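Local coordinates for luciferase-like enzymeAMP-CoA-ligase (Zophobas atratus, PDB 4W8O), which probably activates carboxylic acids with ATP and ligates them to CoA, as a luciferase-like AMP-CoA-ligase of the ANL family from a nonluminescent mealworm, at residues Met324-Leu329 / Gly401-Gly406. Residues are numbered along the deposited sequence; the frame is centred on the assembly and turned at random.
Sequences MSEIGL and GFLKTG
M324 and L403 carry most of this contact, M324 reaching across to strand 403-411. The M324 CG takes the crowded position between the backbone N and the carbonyl carbon (chi1 48°), and a bend at chi3 (-80°) carries the methyl onto the backbone of T405, with CE 3.7 Å from T405 O. Just behind it, M324 SD lies 3.9 Å from T405 CG2, the two side chains crossing at about a right angle. L403 answers with CG anti to the backbone N; its CD2 sits 3.6 Å from E326 CB and also meets M324 CE and I327 CB. The segment 324-329 is the tight turn joining strands 317-324 and 328-332, where I327 and G328 pair together opposite M324, a classic beta bulge; M324 O accepts from both their amides, with G328 N at 2.7 Å. Apolar packing thus joins this turn of the nine-stranded mixed sheet to the five-stranded antiparallel sheet. M324, S325, E326, G328 and L329 line a pocket holding a hexaoxaicosanediol, probably from the crystallisation liquor, and the G-M-S-E run is consistent with the Gly-X-(Ser/Thr)-Glu motif near the family's AMP site. An alanine at M324 would remove CG, SD and CE, and would probably loosen the packing against T405 and L403. The E326 carboxylate, turned by a bend at chi2, hydrogen-bonds that ligand through OE1. T405 OG1 bonds with L377 O on the neighbouring strand 367-380.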
loop_
_atom_site.group_PDB
_atom_site.type_symbol
_atom_site.label_atom_id
_atom_site.label_comp_id
_atom_site.label_asym_id
_atom_site.label_seq_id
_atom_site.Cartn_x
_atom_site.Cartn_y
_atom_site.Cartn_z
ATOM N N MET A 324 3.613 -0.140 -8.752
ATOM C CA MET A 324 2.602 -1.144 -8.936
ATOM C C MET A 324 2.610 -2.134 -7.790
ATOM O O MET A 324 3.538 -2.153 -6.989
ATOM C CB MET A 324 2.798 -1.858 -10.275
ATOM C CG MET A 324 4.206 -2.328 -10.567
ATOM S SD MET A 324 4.531 -2.366 -12.348
ATOM C CE MET A 324 3.745 -3.900 -12.838
ATOM N N SER A 325 1.566 -2.957 -7.735
ATOM C CA SER A 325 1.393 -3.908 -6.645
ATOM C C SER A 325 2.499 -4.928 -6.616
ATOM O O SER A 325 2.876 -5.407 -5.549
ATOM C CB SER A 325 0.050 -4.618 -6.775
ATOM O OG SER A 325 -0.977 -3.651 -6.809
ATOM N N GLU A 326 3.031 -5.237 -7.796
ATOM C CA GLU A 326 4.037 -6.283 -7.950
ATOM C C GLU A 326 5.402 -5.951 -7.342
ATOM O O GLU A 326 6.234 -6.850 -7.191
ATOM C CB GLU A 326 4.238 -6.610 -9.435
ATOM C CG GLU A 326 3.103 -7.376 -10.085
ATOM C CD GLU A 326 1.944 -6.507 -10.537
ATOM O OE1 GLU A 326 1.923 -5.284 -10.274
ATOM O OE2 GLU A 326 1.038 -7.072 -11.161
ATOM N N ILE A 327 5.644 -4.682 -7.020
ATOM C CA ILE A 327 6.994 -4.232 -6.618
ATOM C C ILE A 327 7.047 -2.934 -5.798
ATOM O O ILE A 327 8.111 -2.570 -5.312
ATOM C CB ILE A 327 7.893 -4.067 -7.864
ATOM C CG1 ILE A 327 9.381 -4.029 -7.487
ATOM C CG2 ILE A 327 7.475 -2.836 -8.661
ATOM C CD1 ILE A 327 10.303 -4.315 -8.653
ATOM N N GLY A 328 5.916 -2.255 -5.619
ATOM C CA GLY A 328 5.890 -0.997 -4.890
ATOM C C GLY A 328 6.362 0.159 -5.760
ATOM O O GLY A 328 6.153 0.164 -6.976
ATOM N N LEU A 329 7.005 1.132 -5.129
ATOM C CA LEU A 329 7.395 2.377 -5.779
ATOM C C LEU A 329 8.617 2.183 -6.681
ATOM O O LEU A 329 9.631 1.646 -6.249
ATOM C CB LEU A 329 7.677 3.433 -4.706
ATOM C CG LEU A 329 7.725 4.906 -5.096
ATOM C CD1 LEU A 329 6.545 5.317 -5.955
ATOM C CD2 LEU A 329 7.770 5.741 -3.823
ATOM N N GLY A 401 15.547 -11.915 -15.142
ATOM C CA GLY A 401 14.792 -11.820 -13.888
ATOM C C GLY A 401 14.157 -10.462 -13.619
ATOM O O GLY A 401 13.825 -10.157 -12.474
ATOM N N PHE A 402 13.992 -9.641 -14.662
ATOM C CA PHE A 402 13.364 -8.325 -14.511
ATOM C C PHE A 402 11.865 -8.477 -14.671
ATOM O O PHE A 402 11.416 -9.207 -15.546
ATOM C CB PHE A 402 13.847 -7.342 -15.574
ATOM C CG PHE A 402 15.185 -6.711 -15.284
ATOM C CD1 PHE A 402 16.343 -7.479 -15.241
ATOM C CD2 PHE A 402 15.287 -5.338 -15.097
ATOM C CE1 PHE A 402 17.581 -6.891 -14.998
ATOM C CE2 PHE A 402 16.518 -4.744 -14.850
ATOM C CZ PHE A 402 17.667 -5.520 -14.797
ATOM N N LEU A 403 11.100 -7.779 -13.833
ATOM C CA LEU A 403 9.640 -7.730 -13.956
ATOM C C LEU A 403 9.260 -6.894 -15.175
ATOM O O LEU A 403 9.726 -5.768 -15.332
ATOM C CB LEU A 403 9.004 -7.122 -12.699
ATOM C CG LEU A 403 7.484 -6.869 -12.705
ATOM C CD1 LEU A 403 6.698 -8.176 -12.611
ATOM C CD2 LEU A 403 7.085 -5.929 -11.573
ATOM N N LYS A 404 8.408 -7.448 -16.028
ATOM C CA LYS A 404 7.850 -6.704 -17.156
ATOM C C LYS A 404 6.681 -5.886 -16.623
ATOM O O LYS A 404 5.717 -6.457 -16.135
ATOM C CB LYS A 404 7.375 -7.669 -18.240
ATOM C CG LYS A 404 8.456 -8.611 -18.754
ATOM C CD LYS A 404 7.851 -9.654 -19.674
ATOM C CE LYS A 404 8.847 -10.733 -20.037
ATOM N NZ LYS A 404 8.146 -11.936 -20.577
ATOM N N THR A 405 6.773 -4.558 -16.682
ATOM C CA THR A 405 5.739 -3.705 -16.090
ATOM C C THR A 405 4.466 -3.658 -16.923
ATOM O O THR A 405 3.419 -3.228 -16.432
ATOM C CB THR A 405 6.195 -2.247 -15.924
ATOM O OG1 THR A 405 6.477 -1.686 -17.213
ATOM C CG2 THR A 405 7.410 -2.153 -15.010
ATOM N N GLY A 406 4.559 -4.067 -18.184
ATOM C CA GLY A 406 3.443 -3.930 -19.112
ATOM C C GLY A 406 3.229 -2.506 -19.589
ATOM O O GLY A 406 2.227 -2.223 -20.250
#